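Local coordinates for NmrA family protein (PDB 3QVO) that is of unknown function but, as a Rossmann-fold member of the NmrA family, probably binds NAD(P), at residues 38-43 against 64-69; 89-94 against 206-211; 32-37 against 173-178; 80-85 against 106-111. All coordinates share one frame; numbering follows the deposited sequence.

Contact 1: residues 38-43 against 64-69; sequences HVINQL and PYPTNS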
loop_
_atom_site.group_PDB
_atom_site.type_symbol
_atom_site.label_atom_id
_atom_site.label_comp_id
_atom_site.label_asym_id
_atom_site.label_seq_id
_atom_site.Cartn_x
_atom_site.Cartn_y
_atom_site.Cartn_z
ATOM N N HIS A 38 6.528 -7.828 -4.989
ATOM C CA HIS A 38 5.609 -8.831 -5.480
ATOM C C HIS A 38 4.565 -8.138 -6.362
ATOM O O HIS A 38 4.185 -8.659 -7.389
ATOM C CB HIS A 38 4.895 -9.558 -4.333
ATOM C CG HIS A 38 5.789 -10.352 -3.432
ATOM N ND1 HIS A 38 6.337 -11.559 -3.796
ATOM C CD2 HIS A 38 6.148 -10.162 -2.141
ATOM C CE1 HIS A 38 7.042 -12.049 -2.791
ATOM N NE2 HIS A 38 6.936 -11.222 -1.768
ATOM N N VAL A 39 4.094 -6.978 -5.958
ATOM C CA VAL A 39 3.097 -6.268 -6.739
ATOM C C VAL A 39 3.688 -5.899 -8.086
ATOM O O VAL A 39 3.078 -6.145 -9.140
ATOM C CB VAL A 39 2.644 -4.967 -6.065
ATOM C CG1 VAL A 39 1.752 -4.203 -6.966
ATOM C CG2 VAL A 39 1.969 -5.255 -4.774
ATOM N N ILE A 40 4.901 -5.360 -8.045
ATOM C CA ILE A 40 5.583 -4.931 -9.267
ATOM C C ILE A 40 5.686 -6.102 -10.240
ATOM O O ILE A 40 5.439 -5.956 -11.429
ATOM C CB ILE A 40 6.982 -4.402 -8.930
ATOM C CG1 ILE A 40 6.857 -3.059 -8.257
ATOM C CG2 ILE A 40 7.885 -4.320 -10.146
ATOM C CD1 ILE A 40 8.111 -2.640 -7.495
ATOM N N ASN A 41 6.055 -7.263 -9.711
ATOM C CA ASN A 41 6.166 -8.499 -10.460
ATOM C C ASN A 41 4.866 -9.012 -11.064
ATOM O O ASN A 41 4.840 -9.544 -12.180
ATOM C CB ASN A 41 6.619 -9.574 -9.506
ATOM C CG ASN A 41 8.029 -10.016 -9.735
ATOM O OD1 ASN A 41 8.966 -9.451 -9.125
ATOM N ND2 ASN A 41 8.203 -11.102 -10.557
ATOM N N GLN A 42 3.792 -8.942 -10.304
ATOM C CA GLN A 42 2.507 -9.300 -10.857
ATOM C C GLN A 42 2.054 -8.280 -11.883
ATOM O O GLN A 42 1.336 -8.630 -12.814
ATOM C CB GLN A 42 1.472 -9.373 -9.781
ATOM C CG GLN A 42 1.809 -10.388 -8.710
ATOM C CD GLN A 42 0.589 -10.704 -7.897
ATOM O OE1 GLN A 42 -0.378 -11.306 -8.429
ATOM N NE2 GLN A 42 0.598 -10.305 -6.622
ATOM N N LEU A 43 2.458 -7.021 -11.728
ATOM C CA LEU A 43 2.086 -6.005 -12.707
ATOM C C LEU A 43 2.928 -6.080 -13.997
ATOM O O LEU A 43 2.569 -5.494 -15.019
ATOM C CB LEU A 43 2.119 -4.608 -12.079
ATOM C CG LEU A 43 1.103 -4.371 -10.949
ATOM C CD1 LEU A 43 1.247 -2.993 -10.451
ATOM C CD2 LEU A 43 -0.392 -4.670 -11.320
ATOM N N PRO A 64 15.125 -7.831 -13.115
ATOM C CA PRO A 64 15.261 -6.711 -14.076
ATOM C C PRO A 64 14.019 -5.853 -13.983
ATOM O O PRO A 64 13.074 -6.145 -13.218
ATOM C CB PRO A 64 15.375 -7.390 -15.454
ATOM C CG PRO A 64 15.860 -8.787 -15.163
ATOM C CD PRO A 64 15.230 -9.136 -13.802
ATOM N N TYR A 65 14.040 -4.763 -14.717
ATOM C CA TYR A 65 13.056 -3.742 -14.497
ATOM C C TYR A 65 12.031 -4.019 -15.553
ATOM O O TYR A 65 12.370 -4.026 -16.728
ATOM C CB TYR A 65 13.672 -2.338 -14.661
ATOM C CG TYR A 65 14.835 -2.032 -13.720
ATOM C CD1 TYR A 65 14.794 -2.434 -12.385
ATOM C CD2 TYR A 65 15.967 -1.319 -14.163
ATOM C CE1 TYR A 65 15.834 -2.151 -11.513
ATOM C CE2 TYR A 65 17.029 -1.027 -13.287
ATOM C CZ TYR A 65 16.946 -1.456 -11.957
ATOM O OH TYR A 65 17.956 -1.205 -11.041
ATOM N N PRO A 66 10.786 -4.252 -15.153
ATOM C CA PRO A 66 9.757 -4.531 -16.136
ATOM C C PRO A 66 9.641 -3.459 -17.194
ATOM O O PRO A 66 9.901 -2.297 -16.920
ATOM C CB PRO A 66 8.462 -4.574 -15.314
ATOM C CG PRO A 66 8.845 -4.363 -13.902
ATOM C CD PRO A 66 10.239 -3.928 -13.825
ATOM N N THR A 67 9.209 -3.853 -18.391
ATOM C CA THR A 67 9.195 -2.937 -19.529
ATOM C C THR A 67 8.083 -1.929 -19.412
ATOM O O THR A 67 8.149 -0.865 -20.017
ATOM C CB THR A 67 9.075 -3.721 -20.882
ATOM O OG1 THR A 67 7.787 -4.344 -20.954
ATOM C CG2 THR A 67 10.156 -4.761 -20.967
ATOM N N ASN A 68 7.070 -2.234 -18.600
ATOM C CA ASN A 68 5.980 -1.313 -18.365
ATOM C C ASN A 68 6.224 -0.388 -17.135
ATOM O O ASN A 68 5.275 0.183 -16.607
ATOM C CB ASN A 68 4.657 -2.069 -18.253
ATOM C CG ASN A 68 4.567 -2.916 -16.960
ATOM O OD1 ASN A 68 5.534 -3.002 -16.196
ATOM N ND2 ASN A 68 3.403 -3.516 -16.716
ATOM N N SER A 69 7.486 -0.191 -16.735
ATOM C CA SER A 69 7.808 0.591 -15.526
ATOM C C SER A 69 8.570 1.832 -15.838
ATOM O O SER A 69 9.234 1.937 -16.848
ATOM C CB SER A 69 8.646 -0.201 -14.517
ATOM O OG SER A 69 9.985 -0.406 -14.987
#

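Contact 2: residues 89-94 against 206-211; sequences QDIVYA and DIIDKP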
loop_
_atom_site.group_PDB
_atom_site.type_symbol
_atom_site.label_atom_id
_atom_site.label_comp_id
_atom_site.label_asym_id
_atom_site.label_seq_id
_atom_site.Cartn_x
_atom_site.Cartn_y
_atom_site.Cartn_z
ATOM N N GLN A 89 -1.731 10.069 -13.119
ATOM C CA GLN A 89 -1.911 8.745 -12.534
ATOM C C GLN A 89 -3.369 8.427 -12.271
ATOM O O GLN A 89 -4.164 9.301 -12.034
ATOM C CB GLN A 89 -1.149 8.602 -11.220
ATOM C CG GLN A 89 0.358 8.860 -11.298
ATOM C CD GLN A 89 1.115 7.826 -12.100
ATOM O OE1 GLN A 89 0.560 6.793 -12.466
ATOM N NE2 GLN A 89 2.412 8.063 -12.314
ATOM N N ASP A 90 -3.698 7.157 -12.267
ATOM C CA ASP A 90 -5.062 6.710 -11.988
ATOM C C ASP A 90 -5.177 6.087 -10.603
ATOM O O ASP A 90 -6.211 6.186 -9.991
ATOM C CB ASP A 90 -5.491 5.708 -13.060
ATOM C CG ASP A 90 -5.421 6.319 -14.430
ATOM O OD1 ASP A 90 -6.045 7.384 -14.586
ATOM O OD2 ASP A 90 -4.687 5.819 -15.328
ATOM N N ILE A 91 -4.138 5.413 -10.135
ATOM C CA ILE A 91 -4.231 4.628 -8.913
ATOM C C ILE A 91 -2.914 4.747 -8.206
ATOM O O ILE A 91 -1.869 4.581 -8.820
ATOM C CB ILE A 91 -4.492 3.149 -9.179
ATOM C CG1 ILE A 91 -5.886 2.914 -9.753
ATOM C CG2 ILE A 91 -4.430 2.354 -7.912
ATOM C CD1 ILE A 91 -6.069 1.510 -10.351
ATOM N N VAL A 92 -2.979 5.090 -6.920
ATOM C CA VAL A 92 -1.802 5.220 -6.073
ATOM C C VAL A 92 -1.809 4.080 -5.104
ATOM O O VAL A 92 -2.827 3.796 -4.472
ATOM C CB VAL A 92 -1.812 6.555 -5.290
ATOM C CG1 VAL A 92 -0.616 6.634 -4.326
ATOM C CG2 VAL A 92 -1.790 7.719 -6.257
ATOM N N TYR A 93 -0.654 3.432 -5.018
ATOM C CA TYR A 93 -0.426 2.371 -4.109
ATOM C C TYR A 93 0.757 2.786 -3.260
ATOM O O TYR A 93 1.857 2.977 -3.763
ATOM C CB TYR A 93 -0.173 1.068 -4.859
ATOM C CG TYR A 93 0.620 0.051 -4.042
ATOM C CD1 TYR A 93 0.433 -0.056 -2.692
ATOM C CD2 TYR A 93 1.521 -0.826 -4.643
ATOM C CE1 TYR A 93 1.121 -0.944 -1.926
ATOM C CE2 TYR A 93 2.243 -1.736 -3.845
ATOM C CZ TYR A 93 2.018 -1.755 -2.478
ATOM O OH TYR A 93 2.670 -2.605 -1.644
ATOM N N ALA A 94 0.488 2.961 -1.965
ATOM C CA ALA A 94 1.424 3.434 -0.993
ATOM C C ALA A 94 1.708 2.311 -0.012
ATOM O O ALA A 94 0.786 1.713 0.560
ATOM C CB ALA A 94 0.852 4.627 -0.236
ATOM N N ASP A 206 -5.379 -7.459 -7.129
ATOM C CA ASP A 206 -6.798 -7.591 -7.446
ATOM C C ASP A 206 -7.523 -6.239 -7.415
ATOM O O ASP A 206 -8.384 -6.000 -8.254
ATOM C CB ASP A 206 -7.486 -8.598 -6.543
ATOM C CG ASP A 206 -7.069 -10.055 -6.850
ATOM O OD1 ASP A 206 -6.251 -10.302 -7.792
ATOM O OD2 ASP A 206 -7.562 -10.961 -6.134
ATOM N N ILE A 207 -7.129 -5.336 -6.516
ATOM C CA ILE A 207 -7.797 -4.039 -6.409
ATOM C C ILE A 207 -7.347 -3.158 -7.583
ATOM O O ILE A 207 -8.132 -2.475 -8.214
ATOM C CB ILE A 207 -7.505 -3.345 -5.079
ATOM C CG1 ILE A 207 -7.999 -4.162 -3.887
ATOM C CG2 ILE A 207 -8.155 -1.936 -5.024
ATOM C CD1 ILE A 207 -7.697 -3.501 -2.494
ATOM N N ILE A 208 -6.063 -3.199 -7.888
ATOM C CA ILE A 208 -5.552 -2.476 -9.024
ATOM C C ILE A 208 -6.253 -2.960 -10.294
ATOM O O ILE A 208 -6.654 -2.163 -11.160
ATOM C CB ILE A 208 -4.056 -2.692 -9.155
ATOM C CG1 ILE A 208 -3.338 -1.939 -8.054
ATOM C CG2 ILE A 208 -3.568 -2.260 -10.549
ATOM C CD1 ILE A 208 -1.830 -2.140 -7.991
ATOM N N ASP A 209 -6.414 -4.268 -10.404
ATOM C CA ASP A 209 -7.128 -4.819 -11.554
ATOM C C ASP A 209 -8.587 -4.388 -11.608
ATOM O O ASP A 209 -9.079 -4.106 -12.683
ATOM C CB ASP A 209 -7.060 -6.356 -11.617
ATOM C CG ASP A 209 -7.304 -6.872 -13.026
ATOM O OD1 ASP A 209 -6.596 -6.365 -13.960
ATOM O OD2 ASP A 209 -8.215 -7.731 -13.229
ATOM N N LYS A 210 -9.276 -4.388 -10.470
ATOM C CA LYS A 210 -10.687 -3.970 -10.363
ATOM C C LYS A 210 -10.816 -2.961 -9.223
ATOM O O LYS A 210 -11.066 -3.322 -8.078
ATOM C CB LYS A 210 -11.562 -5.180 -10.096
ATOM C CG LYS A 210 -11.573 -6.131 -11.291
ATOM C CD LYS A 210 -12.397 -7.402 -11.091
ATOM C CE LYS A 210 -12.502 -8.125 -12.432
ATOM N NZ LYS A 210 -13.596 -9.140 -12.445
ATOM N N PRO A 211 -10.585 -1.683 -9.533
ATOM C CA PRO A 211 -10.459 -0.679 -8.490
ATOM C C PRO A 211 -11.771 -0.234 -7.868
ATOM O O PRO A 211 -11.769 0.466 -6.860
ATOM C CB PRO A 211 -9.727 0.468 -9.199
ATOM C CG PRO A 211 -10.066 0.305 -10.645
ATOM C CD PRO A 211 -10.244 -1.165 -10.869
#

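Contact 3: residues 32-37 against 173-178; sequences GGQIAR and LTDEDI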
loop_
_atom_site.group_PDB
_atom_site.type_symbol
_atom_site.label_atom_id
_atom_site.label_comp_id
_atom_site.label_asym_id
_atom_site.label_seq_id
_atom_site.Cartn_x
_atom_site.Cartn_y
_atom_site.Cartn_z
ATOM N N GLY A 32 10.733 0.236 -3.393
ATOM C CA GLY A 32 11.744 -0.741 -2.930
ATOM C C GLY A 32 11.314 -1.637 -1.771
ATOM O O GLY A 32 12.082 -2.429 -1.283
ATOM N N GLY A 33 10.080 -1.498 -1.321
ATOM C CA GLY A 33 9.561 -2.327 -0.235
ATOM C C GLY A 33 9.265 -3.757 -0.649
ATOM O O GLY A 33 9.014 -4.052 -1.822
ATOM N N GLN A 34 9.248 -4.645 0.337
ATOM C CA GLN A 34 9.148 -6.068 0.086
ATOM C C GLN A 34 7.764 -6.520 -0.380
ATOM O O GLN A 34 7.669 -7.470 -1.157
ATOM C CB GLN A 34 9.560 -6.863 1.329
ATOM C CG GLN A 34 10.885 -6.425 1.986
ATOM C CD GLN A 34 11.266 -7.296 3.162
ATOM O OE1 GLN A 34 11.131 -8.522 3.119
ATOM N NE2 GLN A 34 11.746 -6.668 4.220
ATOM N N ILE A 35 6.693 -5.908 0.101
ATOM C CA ILE A 35 5.379 -6.176 -0.490
ATOM C C ILE A 35 5.319 -5.584 -1.892
ATOM O O ILE A 35 4.780 -6.214 -2.838
ATOM C CB ILE A 35 4.200 -5.629 0.344
ATOM C CG1 ILE A 35 4.004 -6.469 1.624
ATOM C CG2 ILE A 35 2.905 -5.664 -0.435
ATOM C CD1 ILE A 35 3.241 -5.693 2.738
ATOM N N ALA A 36 5.895 -4.404 -2.043
ATOM C CA ALA A 36 5.910 -3.733 -3.324
ATOM C C ALA A 36 6.506 -4.630 -4.447
ATOM O O ALA A 36 5.995 -4.625 -5.568
ATOM C CB ALA A 36 6.650 -2.393 -3.230
ATOM N N ARG A 37 7.549 -5.404 -4.130
ATOM C CA ARG A 37 8.287 -6.189 -5.117
ATOM C C ARG A 37 7.445 -7.266 -5.768
ATOM O O ARG A 37 7.619 -7.571 -6.954
ATOM C CB ARG A 37 9.543 -6.837 -4.513
ATOM N N LEU A 173 3.826 -9.940 9.093
ATOM C CA LEU A 173 4.224 -10.344 7.767
ATOM C C LEU A 173 5.213 -11.485 7.770
ATOM O O LEU A 173 6.232 -11.408 8.439
ATOM C CB LEU A 173 4.796 -9.142 7.019
ATOM C CG LEU A 173 3.747 -8.082 6.665
ATOM C CD1 LEU A 173 4.415 -6.829 6.189
ATOM C CD2 LEU A 173 2.768 -8.597 5.619
ATOM N N THR A 174 4.890 -12.559 7.042
ATOM C CA THR A 174 5.882 -13.582 6.690
ATOM C C THR A 174 6.269 -13.515 5.204
ATOM O O THR A 174 5.600 -12.839 4.364
ATOM C CB THR A 174 5.370 -14.998 6.934
ATOM O OG1 THR A 174 4.447 -15.341 5.899
ATOM C CG2 THR A 174 4.705 -15.123 8.294
ATOM N N ASP A 175 7.350 -14.234 4.900
ATOM C CA ASP A 175 7.857 -14.383 3.549
ATOM C C ASP A 175 7.513 -15.767 2.973
ATOM O O ASP A 175 8.122 -16.221 1.998
ATOM C CB ASP A 175 9.370 -14.106 3.520
ATOM C CG ASP A 175 9.688 -12.611 3.513
ATOM O OD1 ASP A 175 9.037 -11.841 2.734
ATOM O OD2 ASP A 175 10.593 -12.183 4.277
ATOM N N GLU A 176 6.510 -16.420 3.557
ATOM C CA GLU A 176 6.005 -17.692 3.029
ATOM C C GLU A 176 5.520 -17.555 1.567
ATOM O O GLU A 176 4.813 -16.622 1.234
ATOM C CB GLU A 176 4.870 -18.212 3.923
ATOM C CG GLU A 176 4.224 -19.535 3.455
ATOM C CD GLU A 176 3.867 -20.491 4.594
ATOM O OE1 GLU A 176 3.945 -20.095 5.797
ATOM O OE2 GLU A 176 3.524 -21.666 4.277
ATOM N N ASP A 177 5.889 -18.516 0.715
ATOM C CA ASP A 177 5.480 -18.533 -0.698
ATOM C C ASP A 177 4.049 -19.060 -0.856
ATOM O O ASP A 177 3.848 -20.114 -1.421
ATOM C CB ASP A 177 6.463 -19.387 -1.523
ATOM C CG ASP A 177 6.180 -19.337 -3.031
ATOM O OD1 ASP A 177 5.561 -18.373 -3.520
ATOM O OD2 ASP A 177 6.589 -20.277 -3.742
ATOM N N ILE A 178 3.067 -18.322 -0.346
ATOM C CA ILE A 178 1.670 -18.718 -0.454
ATOM C C ILE A 178 0.739 -17.515 -0.554
ATOM O O ILE A 178 1.084 -16.419 -0.132
ATOM C CB ILE A 178 1.253 -19.571 0.761
ATOM C CG1 ILE A 178 0.091 -20.508 0.404
ATOM C CG2 ILE A 178 0.902 -18.682 1.953
ATOM C CD1 ILE A 178 0.221 -21.953 0.965
#

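Contact 4: residues 80-85 against 106-111; sequences AALKQA and NSVIAA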
loop_
_atom_site.group_PDB
_atom_site.type_symbol
_atom_site.label_atom_id
_atom_site.label_comp_id
_atom_site.label_asym_id
_atom_site.label_seq_id
_atom_site.Cartn_x
_atom_site.Cartn_y
_atom_site.Cartn_z
ATOM N N ALA A 80 7.454 18.643 -4.367
ATOM C CA ALA A 80 7.650 18.879 -5.791
ATOM C C ALA A 80 7.883 17.548 -6.561
ATOM O O ALA A 80 7.290 17.324 -7.599
ATOM C CB ALA A 80 8.805 19.848 -6.028
ATOM N N ALA A 81 8.695 16.638 -6.021
ATOM C CA ALA A 81 9.012 15.437 -6.744
ATOM C C ALA A 81 7.763 14.577 -6.830
ATOM O O ALA A 81 7.485 13.951 -7.859
ATOM C CB ALA A 81 10.119 14.706 -6.066
ATOM N N LEU A 82 7.043 14.505 -5.721
ATOM C CA LEU A 82 5.854 13.703 -5.618
ATOM C C LEU A 82 4.778 14.201 -6.568
ATOM O O LEU A 82 4.242 13.421 -7.315
ATOM C CB LEU A 82 5.361 13.665 -4.170
ATOM C CG LEU A 82 4.078 12.828 -3.960
ATOM C CD1 LEU A 82 4.302 11.410 -4.312
ATOM C CD2 LEU A 82 3.556 12.983 -2.555
ATOM N N LYS A 83 4.529 15.499 -6.626
ATOM C CA LYS A 83 3.590 16.049 -7.626
ATOM C C LYS A 83 4.014 15.684 -9.041
ATOM O O LYS A 83 3.190 15.267 -9.858
ATOM C CB LYS A 83 3.391 17.556 -7.490
ATOM N N GLN A 84 5.295 15.796 -9.364
ATOM C CA GLN A 84 5.703 15.426 -10.753
ATOM C C GLN A 84 5.315 14.009 -11.093
ATOM O O GLN A 84 4.864 13.724 -12.211
ATOM C CB GLN A 84 7.193 15.514 -10.955
ATOM C CG GLN A 84 7.816 16.831 -10.534
ATOM C CD GLN A 84 7.717 17.872 -11.599
ATOM O OE1 GLN A 84 6.809 17.848 -12.435
ATOM N NE2 GLN A 84 8.653 18.798 -11.584
ATOM N N ALA A 85 5.548 13.116 -10.132
ATOM C CA ALA A 85 5.314 11.699 -10.325
ATOM C C ALA A 85 3.819 11.382 -10.365
ATOM O O ALA A 85 3.388 10.369 -10.947
ATOM C CB ALA A 85 5.976 10.904 -9.186
ATOM N N ASN A 106 -0.391 12.873 4.706
ATOM C CA ASN A 106 -0.925 14.194 4.359
ATOM C C ASN A 106 -0.351 14.661 3.013
ATOM O O ASN A 106 -1.052 15.275 2.178
ATOM C CB ASN A 106 -0.569 15.218 5.419
ATOM C CG ASN A 106 -1.412 15.109 6.680
ATOM O OD1 ASN A 106 -2.421 14.414 6.701
ATOM N ND2 ASN A 106 -1.001 15.829 7.743
ATOM N N SER A 107 0.909 14.342 2.775
ATOM C CA SER A 107 1.572 14.752 1.565
ATOM C C SER A 107 1.017 13.981 0.360
ATOM O O SER A 107 0.834 14.558 -0.722
ATOM C CB SER A 107 3.085 14.587 1.720
ATOM O OG SER A 107 3.777 14.880 0.533
ATOM N N VAL A 108 0.683 12.710 0.555
ATOM C CA VAL A 108 0.151 11.943 -0.512
ATOM C C VAL A 108 -1.244 12.466 -0.855
ATOM O O VAL A 108 -1.589 12.625 -2.028
ATOM C CB VAL A 108 0.168 10.426 -0.205
ATOM C CG1 VAL A 108 -0.586 9.598 -1.276
ATOM C CG2 VAL A 108 1.620 9.933 -0.090
ATOM N N ILE A 109 -2.035 12.771 0.158
ATOM C CA ILE A 109 -3.423 13.180 -0.078
ATOM C C ILE A 109 -3.448 14.496 -0.887
ATOM O O ILE A 109 -4.197 14.638 -1.873
ATOM C CB ILE A 109 -4.119 13.350 1.250
ATOM C CG1 ILE A 109 -4.360 11.974 1.913
ATOM C CG2 ILE A 109 -5.411 14.116 1.115
ATOM C CD1 ILE A 109 -4.604 12.086 3.459
ATOM N N ALA A 110 -2.641 15.448 -0.438
ATOM C CA ALA A 110 -2.472 16.748 -1.059
ATOM C C ALA A 110 -2.045 16.625 -2.522
ATOM O O ALA A 110 -2.580 17.296 -3.364
ATOM C CB ALA A 110 -1.448 17.545 -0.314
ATOM N N ALA A 111 -1.073 15.779 -2.810
ATOM C CA ALA A 111 -0.602 15.593 -4.182
ATOM C C ALA A 111 -1.711 14.940 -5.040
ATOM O O ALA A 111 -1.975 15.353 -6.173
ATOM C CB ALA A 111 0.682 14.731 -4.211
#

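Contact 1: residues 38-43 against 64-69
N68 and L43 meet because CG of N68 stands between its own backbone N and carbonyl carbon (chi1 70°), which turns the amide toward the L43 carbonyl. I40 meets P66 through the branch that lies opposite its backbone N, CG2, while CG1 swings beside that N. The polar half of the contact is a single hydrogen bond, N68 ND2 to L43 O at 2.7 Å, bent to 150° at the hydrogen. L43 O lies close to the amide plane of N68, whereas the donor is tilted 34° from the plane of the L43 carbonyl. ND2 also donates to K46 O, and OD1 accepts from Q51 NE2, so partners at both ends of the amide fix its rotation. In this Rossmann fold, helix 34-43 is the first helix and strand 49-55 the second strand; here residues 64-69 lead from that strand into the parallel neighbour, strand 69-73. The loop therefore reaches the helix beside strand 49-55, whose Q51 also bonds I40 O and pairs through its backbone with N68. The apolar half is small: CG2 of I40 stands 3.9 Å from CG of the P66 ring, and the two side chains cross at about a right angle. P66 and N68 both belong to a type I turn that runs from P66 to S69. P66 O accepts twice within it, from S69 OG at 2.7 Å and from S69 N at 3.2 Å. The I40 side chain also packs on L53 of strand 49-55.

Contact 2: residues 89-94 against 206-211
I91 carries the close part of this contact with the end of its longer branch. Its CD1 lies 3.8 Å from I208 O and 4.0 Å from CB of P211, with CG of the same ring at 4.2 Å. CG1 sits beside the backbone N (chi1 -68°) and the chain runs on nearly straight (chi2 166°), which sends CD1 out from the strand to the point where helix 197-209 ends. K210 has already left helical geometry, and P211, whose CB points toward the strand, sets its ring across the I91 side chain at about a right angle. Packing is looser along the second branch: CG2 of I91 comes only to 4.4 Å from CG1 of I208, and Y93 stays farther off. No hydrogen bond joins the segments; I208 O, beside the methyl, accepts from K24 NZ, and P211 O accepts from R119 NE. On the solvent side D206, D209 and K210 are exposed, and the CB atoms of D209 and K210 point away from the strand. I208 also reaches L43 of helix 34-43. Strand 91-95 lies between the parallel strands 24-29 and 119-123, and its I91 is covered by helix 197-209, on the face that helix 34-43 also covers: the helix-on-sheet layering of a Rossmann fold.

Contact 3: residues 32-37 against 173-178
I35 and L173 form the apolar part of this contact, methyl against methyl. CD1 of I35 is 3.8 Å from CD1 of L173 and 4.1 Å from CD2, so it faces the forked end of the leucine, and the two side chains cross at about a right angle. I35 gets there by extension: CG1 lies beside the backbone N, and chi2 of 158° carries CD1 outward from the helix. At the exposed edge, Q34 OE1 stands 3.9 Å from both OD1 and OD2 of D175. The amide and carboxylate planes are only 25° apart, but an amide oxygen and two carboxylate oxygens are all acceptors as modelled, so they touch without a hydrogen bond. The partner that holds D175 is R197, whose NH2 makes a salt bridge with OD1. R197 also touches the side chains of Q34, I35 and L173, and so serves both halves of the contact. One step further out, D177 OD1 forms a salt bridge with K198, and E176 N makes a weak hydrogen bond to T174 OG1 (3.3 Å) where the chain leaves the strand. On the other segment, G32 and G33 belong to the glycine-rich loop between strand 24-29 and helix 34-43, a loop that in Rossmann-fold relatives meets the dinucleotide. The start of that helix thus lies between strand 91-95, where I35 rests on Y93 and N95, and the end of strand 164-174, while I204 of helix 197-209 packs against I35 and T174 pairs with V195 of strand 194-196.

Contact 4: residues 80-85 against 106-111
L82 packs against S107, V108 and A111, joining two helices on one face of the Rossmann sheet, helix 79-86 ahead of strand 91-95 and helix 101-114 after it. Their short axes approach to 9.9 Å and cross at -45°, and this one leucine makes the closest contacts between them. Its conformation accounts for that: CG is opposite the backbone N (chi1 180°), and with chi2 at 62° the branch CD2 continues the extended line from CA while CD1 turns aside. CD2 therefore becomes the tip, set 3.6 Å from S107 OG and equally 3.6 Å from S107 O. It also reaches CA of V108 at 4.1 Å, whereas V108 CG2 is looser at 4.4 Å. The hydroxyl beside this methyl is held by the chain leading into helix 79-86: S107 OG, opposite its own backbone N, hydrogen-bonds V76 O, with a weak second bond to H79 ND1. Both L82 and V108 rest on L29 of strand 24-29, so the pair is seated on the sheet. The neighbouring K83, modelled only to CB, lines, with Q87 and C115, the pocket of the bound 5-mercapto-2-nitro-benzoic acid; the side chain of A111 is about 7 Å from that ligand. One turn on from S107, the methyl of A111 closes the contact, CB standing 3.7 Å from CD2 and 3.9 Å from CG of L82.

Y93 ties three of the contacts together under helix 34-43. Its CE2 lies 3.7 Å from V39 CG2, joining contact 2 to contact 1, and its OH packs 3.3 Å from I35 CG2, joining contact 2 to contact 3. Contacts 1 and 2 also touch at L43 CD1 and I208 CD1, 4.0 Å apart. Contacts 1 and 3 share helix 34-43, using its later and earlier turns. Contact 4 covers the other face of the sheet, reached from contact 2 through V92 CG1 and V108 CG1 at 4.3 Å. It alone holds a residue of the ligand pocket, K83, and its centre is about 25 Å from that of contact 3, which includes part of the glycine-rich loop.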